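Side-chain contacts in SAM-dependent O-methyltransferase (Thermotoga maritima, PDB 1O54), which probably catalyses the S-adenosyl-L-methionine-dependent formation of N1-methyladenosine at position 58 of tRNA: residues 85-90 against 96-101; 102-107 against 210-215; 109-114 against 181-186; 116-121 against 128-133; 155-160 against 164-169. One frame throughout, in Å; residues are numbered along the deposited sequence.

Contact 1. Residues 85-90 against 96-101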
# COMPACT_ATOMS: atom_id res chain seq x y z
N GLU A 85 -5.40 -25.83 2.01
CA GLU A 85 -4.35 -26.84 1.82
C GLU A 85 -2.99 -26.22 1.56
O GLU A 85 -2.01 -26.66 2.14
CB GLU A 85 -4.69 -27.79 0.68
CG GLU A 85 -5.89 -28.70 0.97
CD GLU A 85 -5.56 -29.91 1.83
OE1 GLU A 85 -4.39 -30.11 2.20
OE2 GLU A 85 -6.49 -30.68 2.14
N ILE A 86 -2.94 -25.21 0.70
CA ILE A 86 -1.69 -24.52 0.39
C ILE A 86 -1.12 -23.85 1.63
O ILE A 86 0.08 -23.97 1.91
CB ILE A 86 -1.92 -23.54 -0.73
CG1 ILE A 86 -2.07 -24.30 -2.05
CG2 ILE A 86 -0.78 -22.49 -0.85
CD1 ILE A 86 -2.68 -23.49 -3.11
N MET A 87 -1.97 -23.18 2.40
CA MET A 87 -1.49 -22.47 3.59
C MET A 87 -1.13 -23.40 4.76
O MET A 87 -0.16 -23.10 5.48
CB MET A 87 -2.50 -21.43 4.07
CG MET A 87 -2.85 -20.37 3.07
SD MET A 87 -1.42 -19.41 2.45
CE MET A 87 -1.12 -18.36 3.91
N ASN A 88 -1.87 -24.50 4.93
CA ASN A 88 -1.67 -25.44 6.07
C ASN A 88 -0.70 -26.55 5.69
O ASN A 88 -0.73 -27.70 6.24
CB ASN A 88 -2.99 -26.05 6.53
CG ASN A 88 -3.81 -25.09 7.37
OD1 ASN A 88 -3.65 -25.02 8.60
ND2 ASN A 88 -4.68 -24.33 6.71
N MET A 89 0.19 -26.12 4.81
CA MET A 89 1.14 -26.93 4.12
C MET A 89 2.10 -27.39 5.19
O MET A 89 2.85 -26.57 5.73
CB MET A 89 1.80 -26.01 3.08
CG MET A 89 2.70 -26.59 2.05
SD MET A 89 1.88 -27.44 0.65
CE MET A 89 2.82 -29.21 1.09
N LYS A 90 2.05 -28.68 5.51
CA LYS A 90 2.79 -29.26 6.62
C LYS A 90 4.21 -29.59 6.21
O LYS A 90 4.99 -30.07 7.02
CB LYS A 90 2.09 -30.54 7.12
N VAL A 96 4.39 -20.13 -4.02
CA VAL A 96 3.72 -18.95 -4.56
C VAL A 96 2.40 -18.82 -3.81
O VAL A 96 1.58 -19.77 -3.81
CB VAL A 96 3.45 -19.05 -6.07
CG1 VAL A 96 2.75 -17.79 -6.56
CG2 VAL A 96 4.75 -19.27 -6.84
N TYR A 97 2.17 -17.69 -3.15
CA TYR A 97 0.99 -17.53 -2.30
C TYR A 97 -0.23 -17.32 -3.17
O TYR A 97 -0.10 -16.75 -4.27
CB TYR A 97 1.16 -16.38 -1.30
CG TYR A 97 2.12 -16.77 -0.19
CD1 TYR A 97 3.49 -16.69 -0.37
CD2 TYR A 97 1.64 -17.24 1.04
CE1 TYR A 97 4.38 -17.07 0.64
CE2 TYR A 97 2.53 -17.63 2.05
CZ TYR A 97 3.90 -17.54 1.84
OH TYR A 97 4.79 -17.92 2.84
N PRO A 98 -1.39 -17.76 -2.69
CA PRO A 98 -2.66 -17.56 -3.39
C PRO A 98 -2.98 -16.17 -3.91
O PRO A 98 -3.53 -16.05 -5.00
CB PRO A 98 -3.69 -17.91 -2.31
CG PRO A 98 -3.01 -19.00 -1.55
CD PRO A 98 -1.57 -18.53 -1.43
N LYS A 99 -2.67 -15.12 -3.14
CA LYS A 99 -2.89 -13.75 -3.63
C LYS A 99 -2.15 -13.53 -4.96
O LYS A 99 -2.61 -12.80 -5.84
CB LYS A 99 -2.43 -12.69 -2.61
CG LYS A 99 -0.90 -12.54 -2.42
CD LYS A 99 -0.58 -11.26 -1.66
CE LYS A 99 0.83 -10.86 -1.72
NZ LYS A 99 1.25 -10.20 -2.95
N ASP A 100 -1.02 -14.20 -5.13
CA ASP A 100 -0.28 -14.07 -6.36
C ASP A 100 -0.74 -15.12 -7.39
O ASP A 100 -0.91 -14.80 -8.53
CB ASP A 100 1.22 -14.20 -6.12
CG ASP A 100 1.81 -13.06 -5.28
OD1 ASP A 100 1.29 -11.89 -5.31
OD2 ASP A 100 2.84 -13.26 -4.60
N SER A 101 -0.81 -16.39 -7.00
CA SER A 101 -1.12 -17.45 -7.95
C SER A 101 -2.43 -17.24 -8.72
O SER A 101 -2.48 -17.45 -9.92
CB SER A 101 -1.06 -18.84 -7.29
OG SER A 101 -1.98 -18.93 -6.25
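The end of helix 82-87 passes the start of helix 98-107 so that Ile86 meets Pro98 and Met87 meets both Tyr97 and Pro98; the backbones come nearest at Ile86 and Tyr97, with their CA atoms 8.0 Å apart. Between these two helix ends lies a Met-aromatic contact together with a small apolar patch. No hydrogen bond crosses from one segment to the other, and side chains alone bridge the gap. Ile86 and Pro98 start out toward the opposite segment. The beta-branched methyl CG2 of Ile86 does the touching. With chi1 at -74° the longer CG1 arm lies beside the backbone N, and CG2, anti to that N, rests 4.1 Å from Pro98 CD. The two side chains run antiparallel alongside each other.

Met87 gets there differently. Its chain is folded at chi2 (-57°) and again at chi3 (-75°), which curls the thioether in between the proline and the tyrosine: SD is 4.0 Å from Pro98 CD and equally 4.0 Å from Tyr97 CD2. The sulfur meets the ring obliquely, 5.2 Å from SD to the Tyr97 ring centroid. CE lies by CD2 and CE2; the two side chains cross at about a right angle. Met106 of the second subunit packs on Ile86, Pro98 and Ser101, which makes this junction part of a subunit interface. Ala125 of helix 125-134 also touches Ile86. Tyr97 occupies the N-cap position of helix 98-107, and its carbonyl O receives two backbone bonds, from Asp100 N at 2.8 Å and from Ser101 N at 2.8 Å.

Contact 2. Residues 102-107 against 210-215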
# COMPACT_ATOMS: atom_id res chain seq x y z
N SER A 102 -3.49 -16.79 -8.03
CA SER A 102 -4.77 -16.54 -8.67
C SER A 102 -4.65 -15.48 -9.78
O SER A 102 -5.14 -15.63 -10.92
CB SER A 102 -5.79 -16.14 -7.59
OG SER A 102 -5.37 -15.02 -6.79
N PHE A 103 -3.97 -14.39 -9.43
CA PHE A 103 -3.74 -13.30 -10.35
C PHE A 103 -2.89 -13.75 -11.54
O PHE A 103 -3.21 -13.45 -12.71
CB PHE A 103 -3.09 -12.16 -9.59
CG PHE A 103 -2.73 -10.98 -10.45
CD1 PHE A 103 -3.71 -10.13 -10.96
CD2 PHE A 103 -1.41 -10.69 -10.72
CE1 PHE A 103 -3.36 -9.02 -11.74
CE2 PHE A 103 -1.06 -9.59 -11.46
CZ PHE A 103 -2.04 -8.76 -11.97
N ILE A 104 -1.82 -14.48 -11.25
CA ILE A 104 -0.93 -14.94 -12.31
C ILE A 104 -1.68 -15.84 -13.28
O ILE A 104 -1.56 -15.69 -14.49
CB ILE A 104 0.25 -15.66 -11.72
CG1 ILE A 104 1.17 -14.66 -11.00
CG2 ILE A 104 0.97 -16.44 -12.79
CD1 ILE A 104 2.14 -15.32 -10.11
N ALA A 105 -2.51 -16.75 -12.76
CA ALA A 105 -3.26 -17.67 -13.63
C ALA A 105 -4.26 -16.89 -14.54
O ALA A 105 -4.42 -17.21 -15.72
CB ALA A 105 -3.94 -18.75 -12.81
N MET A 106 -4.88 -15.84 -14.03
CA MET A 106 -5.76 -15.05 -14.83
C MET A 106 -4.99 -14.24 -15.84
O MET A 106 -5.42 -14.13 -16.98
CB MET A 106 -6.67 -14.16 -13.99
CG MET A 106 -7.86 -13.63 -14.83
SD MET A 106 -9.02 -12.74 -13.82
CE MET A 106 -10.26 -12.18 -15.10
N MET A 107 -3.86 -13.66 -15.43
CA MET A 107 -3.02 -12.86 -16.37
C MET A 107 -2.50 -13.73 -17.54
O MET A 107 -2.40 -13.21 -18.68
CB MET A 107 -1.86 -12.18 -15.67
CG MET A 107 -2.32 -11.06 -14.72
SD MET A 107 -2.68 -9.55 -15.60
CE MET A 107 -0.92 -8.88 -15.69
N ALA A 210 4.91 -15.85 -17.55
CA ALA A 210 5.02 -15.17 -16.24
C ALA A 210 6.14 -15.78 -15.44
O ALA A 210 6.42 -16.97 -15.56
CB ALA A 210 3.70 -15.22 -15.46
N THR A 211 6.78 -14.96 -14.60
CA THR A 211 7.75 -15.46 -13.63
C THR A 211 7.61 -14.61 -12.34
O THR A 211 6.96 -13.54 -12.33
CB THR A 211 9.17 -15.45 -14.22
OG1 THR A 211 10.10 -16.15 -13.34
CG2 THR A 211 9.75 -14.07 -14.37
N VAL A 212 8.18 -15.11 -11.25
CA VAL A 212 8.18 -14.38 -9.99
C VAL A 212 9.62 -14.22 -9.54
O VAL A 212 10.46 -15.12 -9.75
CB VAL A 212 7.39 -15.10 -8.92
CG1 VAL A 212 5.89 -15.03 -9.23
CG2 VAL A 212 7.85 -16.59 -8.77
N CYS A 213 9.93 -13.05 -8.97
CA CYS A 213 11.26 -12.73 -8.48
C CYS A 213 11.11 -12.15 -7.07
O CYS A 213 10.28 -11.30 -6.83
CB CYS A 213 11.93 -11.66 -9.38
SG CYS A 213 12.36 -12.23 -11.03
N PRO A 214 11.90 -12.63 -6.11
CA PRO A 214 11.85 -12.10 -4.77
C PRO A 214 12.49 -10.74 -4.56
O PRO A 214 12.12 -10.07 -3.60
CB PRO A 214 12.60 -13.15 -3.94
CG PRO A 214 13.51 -13.78 -4.84
CD PRO A 214 12.79 -13.79 -6.20
N THR A 215 13.46 -10.38 -5.40
CA THR A 215 14.23 -9.14 -5.21
C THR A 215 14.14 -8.23 -6.45
O THR A 215 13.94 -8.66 -7.56
CB THR A 215 15.70 -9.39 -4.93
OG1 THR A 215 16.36 -9.93 -6.11
CG2 THR A 215 15.91 -10.41 -3.81
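Ile104 spreads both its methyls over strand 207-213: CG2 sits 4.0 Å from Ala210 CB, and CD1 lies 3.9 Å from Val212 CG1. A chi1 of -70° turns CG2 to the alanine, and the extended chi2 (165°) carries CD1 to the valine two residues further along the strand. The isoleucine and valine side chains cross at about a right angle. All three residues are buried, and no polar group takes part.

Ala210 and Val212 alternate with Thr211, whose side chain belongs to the other side of the sheet, where it packs on Thr222 of helix 216-228 and binds Leu187 O through OG1. Strand 207-213 thus has helix 98-107 against one face and helix 216-228 against the other. Phe186 of the neighbouring strand 182-187 and Met264 of strand 263-269 also touch Ile104, so one helix residue spans three adjacent strands.

Within the helix, Met107 CG lies 3.6 Å above the plane of the Phe103 ring, offset to its rim. Met106 packs on Val129 of the second subunit, and the Phe103 ring meets that of Phe241 of the second subunit, with the planes at about 55°. Val212 also touches Asp188, a predicted S-adenosyl-L-methionine-binding residue. Strand 263-269 runs antiparallel beside 207-213, whereas the core strands before it are parallel; this reversed strand, in a sheet covered by helices on both faces, marks the Rossmann-like fold of the class I methyltransferases.

Contact 3. Residues 109-114 against 181-186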
# COMPACT_ATOMS: atom_id res chain seq x y z
N ASP A 109 -4.17 -16.12 -18.75
CA ASP A 109 -5.39 -16.48 -19.47
C ASP A 109 -5.60 -17.99 -19.52
O ASP A 109 -6.13 -18.52 -20.51
CB ASP A 109 -5.39 -15.90 -20.88
CG ASP A 109 -6.79 -15.86 -21.50
OD1 ASP A 109 -7.77 -15.47 -20.82
OD2 ASP A 109 -6.95 -16.19 -22.68
N VAL A 110 -5.18 -18.69 -18.46
CA VAL A 110 -5.28 -20.15 -18.43
C VAL A 110 -6.76 -20.55 -18.46
O VAL A 110 -7.57 -20.08 -17.66
CB VAL A 110 -4.55 -20.80 -17.23
CG1 VAL A 110 -4.60 -22.29 -17.32
CG2 VAL A 110 -3.12 -20.29 -17.11
N LYS A 111 -7.08 -21.42 -19.42
CA LYS A 111 -8.47 -21.75 -19.71
C LYS A 111 -8.57 -23.18 -20.22
O LYS A 111 -7.58 -23.86 -20.49
CB LYS A 111 -9.01 -20.79 -20.75
CG LYS A 111 -8.37 -20.97 -22.08
CD LYS A 111 -8.70 -19.85 -23.06
CE LYS A 111 -8.34 -20.30 -24.50
NZ LYS A 111 -6.89 -20.57 -24.79
N GLU A 112 -9.82 -23.63 -20.32
CA GLU A 112 -10.14 -25.02 -20.70
C GLU A 112 -9.35 -25.44 -21.91
O GLU A 112 -9.40 -24.78 -22.96
CB GLU A 112 -11.65 -25.14 -20.98
CG GLU A 112 -12.11 -26.57 -21.28
CD GLU A 112 -12.10 -27.49 -20.09
OE1 GLU A 112 -11.63 -28.66 -20.24
OE2 GLU A 112 -12.58 -27.07 -19.00
N GLY A 113 -8.69 -26.57 -21.80
CA GLY A 113 -7.95 -27.16 -22.91
C GLY A 113 -6.53 -26.65 -23.13
O GLY A 113 -5.83 -27.16 -24.00
N ASP A 114 -6.12 -25.64 -22.39
CA ASP A 114 -4.79 -25.09 -22.53
C ASP A 114 -3.71 -26.11 -22.16
O ASP A 114 -3.91 -27.00 -21.30
CB ASP A 114 -4.56 -23.87 -21.66
CG ASP A 114 -5.05 -22.58 -22.25
OD1 ASP A 114 -5.51 -22.56 -23.44
OD2 ASP A 114 -5.00 -21.53 -21.55
N ASP A 181 4.51 -24.80 -28.89
CA ASP A 181 3.27 -24.12 -29.07
C ASP A 181 2.37 -24.17 -27.84
O ASP A 181 1.15 -24.18 -27.98
CB ASP A 181 2.56 -24.67 -30.29
CG ASP A 181 3.28 -24.31 -31.57
OD1 ASP A 181 3.43 -25.20 -32.39
OD2 ASP A 181 3.71 -23.16 -31.78
N VAL A 182 2.97 -24.15 -26.65
CA VAL A 182 2.15 -24.15 -25.43
C VAL A 182 1.47 -22.78 -25.26
O VAL A 182 1.95 -21.75 -25.77
CB VAL A 182 2.92 -24.60 -24.16
CG1 VAL A 182 3.58 -25.94 -24.37
CG2 VAL A 182 3.90 -23.52 -23.68
N ASP A 183 0.34 -22.79 -24.57
CA ASP A 183 -0.48 -21.58 -24.46
C ASP A 183 0.13 -20.55 -23.51
O ASP A 183 0.02 -19.34 -23.74
CB ASP A 183 -1.85 -21.97 -24.01
CG ASP A 183 -2.55 -22.83 -25.03
OD1 ASP A 183 -3.04 -22.24 -26.02
OD2 ASP A 183 -2.59 -24.07 -24.96
N ALA A 184 0.73 -21.05 -22.43
CA ALA A 184 1.32 -20.18 -21.40
C ALA A 184 2.38 -20.96 -20.64
O ALA A 184 2.39 -22.20 -20.66
CB ALA A 184 0.28 -19.67 -20.46
N LEU A 185 3.23 -20.23 -19.94
CA LEU A 185 4.34 -20.81 -19.24
C LEU A 185 4.59 -20.00 -17.99
O LEU A 185 4.68 -18.78 -18.02
CB LEU A 185 5.58 -20.83 -20.13
CG LEU A 185 6.81 -21.58 -19.61
CD1 LEU A 185 7.62 -22.10 -20.76
CD2 LEU A 185 7.63 -20.70 -18.68
N PHE A 186 4.72 -20.71 -16.87
CA PHE A 186 5.09 -20.08 -15.59
C PHE A 186 6.44 -20.62 -15.15
O PHE A 186 6.67 -21.85 -15.08
CB PHE A 186 4.08 -20.40 -14.50
CG PHE A 186 4.42 -19.75 -13.20
CD1 PHE A 186 4.33 -18.36 -13.06
CD2 PHE A 186 4.88 -20.50 -12.13
CE1 PHE A 186 4.68 -17.74 -11.85
CE2 PHE A 186 5.21 -19.89 -10.92
CZ PHE A 186 5.13 -18.50 -10.79
O HOH W 1 -4.15 -26.39 -26.11
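Asp114 and Asp183 lay their carboxylates against each other, the planes 18° apart and stacked, with Asp114 OD1 only 3.4 Å from Asp183 CG. This is a pairing of like charges, OD1 to OD1 being 3.6 Å between Asp114 and Asp183, and no hydrogen bond joins the two side chains. The repulsion is probably offset by the lysines nearby.

The ionic part begins with Lys111. Its NZ binds Asp114 OD1 at 2.8 Å, on the syn lone pair, and stays 4.4 Å from Asp183 OD1, too far for a salt bridge but probably near enough to ease the repulsion. Asp183 OD1 has salt bridges of its own, to Lys204 and to Lys15 of the second subunit. With three lysines nearby, both carboxylates probably remain ionised.

Backbone N-H groups supply the next kind of interaction. Lys111 N donates to Asp114 OD2 at 3.0 Å, arriving from above the carboxylate plane (62° out of it), so Lys111 holds Asp114 with both its ends. Asp183 OD2 accepts from Arg115 N. A water sits 2.8 Å from Gly113 O and 3.0 Å from Asp183 OD2.

Apolar contact plays a lesser part and comes mostly from outside: Val110 packs on Leu130 and Ala133 of helix 125-134, and Ala184 on Ile116. The segment 109-114 leaves helix 98-107 in a Schellman motif at Asp109 and then makes a type II beta turn, Lys111 to Asp114, with glycine at its third position. It delivers the chain into strand 115-119, beside the parallel strand 182-187, a helix-to-strand connection of the Rossmann-like sheet.

Contact 4. Residues 116-121 against 128-133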
# COMPACT_ATOMS: atom_id res chain seq x y z
N ILE A 116 0.04 -25.96 -20.69
CA ILE A 116 0.76 -25.02 -19.85
C ILE A 116 2.05 -25.69 -19.36
O ILE A 116 2.00 -26.84 -18.92
CB ILE A 116 -0.08 -24.68 -18.60
CG1 ILE A 116 -1.44 -24.10 -18.98
CG2 ILE A 116 0.72 -23.75 -17.68
CD1 ILE A 116 -1.40 -22.82 -19.67
N ILE A 117 3.17 -24.98 -19.39
CA ILE A 117 4.42 -25.46 -18.78
C ILE A 117 4.54 -24.76 -17.42
O ILE A 117 4.36 -23.55 -17.32
CB ILE A 117 5.63 -25.19 -19.68
CG1 ILE A 117 5.61 -26.17 -20.88
CG2 ILE A 117 6.95 -25.29 -18.94
CD1 ILE A 117 6.57 -25.82 -21.96
N ASP A 118 4.92 -25.52 -16.41
CA ASP A 118 5.17 -25.01 -15.06
C ASP A 118 6.53 -25.53 -14.62
O ASP A 118 6.78 -26.73 -14.65
CB ASP A 118 4.09 -25.55 -14.14
CG ASP A 118 4.24 -25.11 -12.71
OD1 ASP A 118 4.06 -25.96 -11.78
OD2 ASP A 118 4.57 -23.94 -12.40
N THR A 119 7.44 -24.65 -14.21
CA THR A 119 8.71 -25.12 -13.69
C THR A 119 9.39 -24.05 -12.84
O THR A 119 9.32 -22.90 -13.21
CB THR A 119 9.62 -25.53 -14.85
OG1 THR A 119 10.79 -26.24 -14.36
CG2 THR A 119 10.16 -24.36 -15.66
N GLY A 120 10.04 -24.39 -11.72
CA GLY A 120 9.94 -25.64 -11.02
C GLY A 120 8.58 -25.79 -10.41
O GLY A 120 7.69 -24.97 -10.63
N VAL A 121 8.40 -26.84 -9.62
CA VAL A 121 7.10 -27.19 -9.10
C VAL A 121 7.02 -27.08 -7.58
O VAL A 121 6.00 -26.68 -7.03
CB VAL A 121 6.73 -28.61 -9.56
CG1 VAL A 121 5.32 -28.94 -9.15
CG2 VAL A 121 6.86 -28.69 -11.06
N ALA A 128 -1.15 -26.60 -8.79
CA ALA A 128 -2.56 -26.87 -8.54
C ALA A 128 -3.49 -25.82 -9.09
O ALA A 128 -4.56 -26.15 -9.63
CB ALA A 128 -2.78 -27.03 -7.03
N VAL A 129 -3.12 -24.55 -8.94
CA VAL A 129 -3.94 -23.47 -9.45
C VAL A 129 -4.05 -23.57 -10.99
O VAL A 129 -5.14 -23.41 -11.59
CB VAL A 129 -3.35 -22.09 -9.04
CG1 VAL A 129 -4.06 -20.96 -9.72
CG2 VAL A 129 -3.44 -21.96 -7.52
N LEU A 130 -2.91 -23.82 -11.63
CA LEU A 130 -2.87 -23.97 -13.08
C LEU A 130 -3.71 -25.18 -13.50
O LEU A 130 -4.42 -25.12 -14.50
CB LEU A 130 -1.41 -24.12 -13.54
CG LEU A 130 -0.52 -22.88 -13.29
CD1 LEU A 130 0.96 -23.20 -13.58
CD2 LEU A 130 -0.98 -21.66 -14.09
N ALA A 131 -3.57 -26.28 -12.76
CA ALA A 131 -4.33 -27.53 -13.06
C ALA A 131 -5.84 -27.28 -13.01
O ALA A 131 -6.57 -27.74 -13.87
CB ALA A 131 -3.96 -28.63 -12.10
N ARG A 132 -6.31 -26.55 -12.00
CA ARG A 132 -7.74 -26.23 -11.94
C ARG A 132 -8.15 -25.45 -13.17
O ARG A 132 -9.21 -25.72 -13.78
CB ARG A 132 -8.08 -25.45 -10.69
CG ARG A 132 -8.15 -26.29 -9.47
CD ARG A 132 -8.83 -25.56 -8.35
NE ARG A 132 -9.19 -26.47 -7.28
CZ ARG A 132 -9.71 -26.05 -6.13
NH1 ARG A 132 -9.93 -24.78 -5.93
NH2 ARG A 132 -10.03 -26.93 -5.21
N ALA A 133 -7.32 -24.49 -13.57
CA ALA A 133 -7.65 -23.62 -14.67
C ALA A 133 -7.65 -24.25 -16.07
O ALA A 133 -8.35 -23.76 -16.95
CB ALA A 133 -6.73 -22.40 -14.67
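Leu130 is the side chain that helix 125-134 directs at strand 115-119. It sets out toward the strand; from CB, chi1 (-65°) sets CG anti to the carbonyl carbon, and chi2 (172°) carries CD1 onward. CB and CG serve as the stem, and CD1 makes the close approaches. It settles between two residues that project from the same side of the strand: Ile116 CG2 is 4.1 Å from Leu130 CD1, and Asp118 meets this same methyl through CB at 4.0 Å, CG at 3.9 Å and OD2 at 3.9 Å. Both strand side chains lie at a slant to the leucine. Val140 of the next strand, 139-143, touches Leu130 as well, so Leu130 bridges both strands of the beta-alpha-beta unit to which its helix belongs.

The strand then runs into Gly120, preceded by a cis peptide bond and probably part of a Rossmann-type glycine-rich motif; Val121 N binds OE1 of Glu144, predicted to bind S-adenosyl-L-methionine. Asp118 itself is about 6 Å from the side chain of Asp188, for which the same role is predicted. Between Leu130 and Asp118 there is only van der Waals contact: the methyl packs against the carboxylate but offers it no hydrogen bond, and any polar partner must come from elsewhere.

Contact 5. Residues 155-160 against 164-169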
# COMPACT_ATOMS: atom_id res chain seq x y z
N SER A 155 2.16 -36.22 -4.67
CA SER A 155 1.32 -36.59 -3.51
C SER A 155 0.23 -35.54 -3.25
O SER A 155 -0.95 -35.86 -3.16
CB SER A 155 2.17 -36.74 -2.25
OG SER A 155 1.33 -37.07 -1.13
N ASN A 156 0.65 -34.28 -3.19
CA ASN A 156 -0.30 -33.16 -2.99
C ASN A 156 -1.36 -33.08 -4.08
O ASN A 156 -2.55 -33.04 -3.79
CB ASN A 156 0.45 -31.83 -2.89
CG ASN A 156 1.19 -31.65 -1.58
OD1 ASN A 156 0.86 -32.29 -0.57
ND2 ASN A 156 2.20 -30.78 -1.58
N LEU A 157 -0.93 -33.04 -5.36
CA LEU A 157 -1.87 -32.99 -6.46
C LEU A 157 -2.84 -34.16 -6.46
O LEU A 157 -3.98 -34.00 -6.84
CB LEU A 157 -1.16 -32.87 -7.82
CG LEU A 157 -0.44 -31.53 -7.98
CD1 LEU A 157 0.64 -31.66 -9.06
CD2 LEU A 157 -1.35 -30.37 -8.34
N THR A 158 -2.39 -35.34 -6.05
CA THR A 158 -3.28 -36.50 -5.97
C THR A 158 -4.38 -36.29 -4.89
O THR A 158 -5.59 -36.45 -5.15
CB THR A 158 -2.45 -37.77 -5.70
OG1 THR A 158 -1.57 -38.01 -6.82
CG2 THR A 158 -3.33 -38.99 -5.60
N LYS A 159 -3.94 -35.87 -3.71
CA LYS A 159 -4.82 -35.55 -2.58
C LYS A 159 -5.82 -34.46 -2.98
O LYS A 159 -6.95 -34.49 -2.53
CB LYS A 159 -4.01 -35.08 -1.36
CG LYS A 159 -3.14 -36.10 -0.67
CD LYS A 159 -2.32 -35.44 0.47
CE LYS A 159 -1.38 -36.42 1.19
NZ LYS A 159 -0.45 -35.74 2.15
N TRP A 160 -5.40 -33.52 -3.83
CA TRP A 160 -6.21 -32.36 -4.17
C TRP A 160 -7.07 -32.59 -5.40
O TRP A 160 -7.75 -31.66 -5.86
CB TRP A 160 -5.35 -31.09 -4.35
CG TRP A 160 -4.53 -30.71 -3.18
CD1 TRP A 160 -4.73 -31.08 -1.86
CD2 TRP A 160 -3.35 -29.92 -3.18
NE1 TRP A 160 -3.73 -30.57 -1.06
CE2 TRP A 160 -2.87 -29.85 -1.85
CE3 TRP A 160 -2.61 -29.26 -4.19
CZ2 TRP A 160 -1.71 -29.15 -1.50
CZ3 TRP A 160 -1.45 -28.57 -3.84
CH2 TRP A 160 -1.02 -28.51 -2.51
N GLU A 164 -4.52 -36.02 -12.46
CA GLU A 164 -4.85 -36.40 -13.83
C GLU A 164 -4.59 -35.29 -14.83
O GLU A 164 -4.46 -35.55 -16.03
CB GLU A 164 -6.31 -36.84 -13.94
CG GLU A 164 -6.64 -38.11 -13.19
CD GLU A 164 -6.82 -37.93 -11.69
OE1 GLU A 164 -6.90 -36.76 -11.21
OE2 GLU A 164 -6.89 -39.00 -11.00
N ARG A 165 -4.49 -34.05 -14.35
CA ARG A 165 -4.28 -32.89 -15.23
C ARG A 165 -2.83 -32.43 -15.31
O ARG A 165 -2.53 -31.49 -16.04
CB ARG A 165 -5.13 -31.72 -14.74
CG ARG A 165 -6.61 -31.99 -14.65
CD ARG A 165 -7.36 -30.81 -14.16
NE ARG A 165 -8.80 -31.08 -14.11
CZ ARG A 165 -9.72 -30.14 -14.00
NH1 ARG A 165 -9.37 -28.86 -13.91
NH2 ARG A 165 -11.00 -30.49 -14.00
N VAL A 166 -1.92 -33.14 -14.64
CA VAL A 166 -0.54 -32.71 -14.53
C VAL A 166 0.38 -33.86 -14.87
O VAL A 166 0.26 -34.96 -14.31
CB VAL A 166 -0.20 -32.20 -13.11
CG1 VAL A 166 1.21 -31.68 -13.03
CG2 VAL A 166 -1.20 -31.10 -12.70
N THR A 167 1.27 -33.62 -15.82
CA THR A 167 2.35 -34.54 -16.16
C THR A 167 3.62 -34.02 -15.51
O THR A 167 4.24 -33.07 -15.98
CB THR A 167 2.50 -34.63 -17.69
OG1 THR A 167 1.28 -35.10 -18.28
CG2 THR A 167 3.58 -35.63 -18.11
N ILE A 168 4.00 -34.65 -14.41
CA ILE A 168 5.23 -34.28 -13.70
C ILE A 168 6.42 -34.95 -14.35
O ILE A 168 6.44 -36.20 -14.43
CB ILE A 168 5.16 -34.67 -12.20
CG1 ILE A 168 3.99 -33.95 -11.53
CG2 ILE A 168 6.45 -34.30 -11.49
CD1 ILE A 168 3.58 -34.56 -10.20
N LYS A 169 7.38 -34.14 -14.81
CA LYS A 169 8.53 -34.60 -15.56
C LYS A 169 9.80 -34.31 -14.78
O LYS A 169 10.11 -33.14 -14.49
CB LYS A 169 8.55 -33.93 -16.95
CG LYS A 169 7.28 -34.24 -17.73
CD LYS A 169 7.19 -33.52 -19.10
CE LYS A 169 8.27 -33.94 -20.04
NZ LYS A 169 7.82 -33.77 -21.47
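A beta-alpha-beta crossover, strand 139-143 to helix 147-159 to strand 166-169, closes here: Leu157, near the end of the helix, drops onto Val166 and Ile168 of the strand. One methyl does the work. Leu157 CD1 seats on the fork of the valine, 4.0 Å from Val166 CG1 and 4.1 Å from Val166 CG2, the two side chains crossing at about a right angle. The valine's chi1 (-177°) turns both branches to the leucine, with CG1 anti to the backbone N and CG2 anti to the carbonyl carbon. Further along the strand, Ile168 CD1 comes within 4.3 Å of the same Leu157 CD1, a looser touch.

The contact is wholly apolar. Ile163 from the connecting loop touches both Leu157 and Ile168, while Leu157 leans on Ala128 and Val166 on Ala131, both of helix 125-134. Just past the helix end, Trp160 folds back so that Asn156 O stands 3.1 Å above its ring plane, near the rim. Arg165, before the strand, binds Ala131 O and forms a salt bridge with Glu112 of the second subunit. Helix 147-159 connects two neighbouring parallel strands and packs on their sheet, the repeating beta-alpha-beta element of the Rossmann-like fold.

In the fold
Contacts 2 to 5 all reach one sheet, in which strand 115-119 has 139-143 and 182-187 as parallel neighbours; contact 1 joins on through helix 98-107, shared with contact 2. Contacts 3 and 4, about 9 Å between centres, are stitched by sheet bonds such as Phe186 N to Ile117 O (2.9 Å). Phe186 CZ also lies 4.0 Å from Val96 CG2 of contact 1. Contacts 2 and 4 meet at Ala105 CB and Val129 CG1 (3.8 Å), and contacts 4 and 5, about 10 Å between centres, at Ala128 CB and Trp160 CE3 (3.6 Å). Of the predicted cofactor-binding residues, Asp188 is about 9 Å from Tyr97 of contact 1 and Glu144 about 5 Å from Ile168 of contact 5, between side chains.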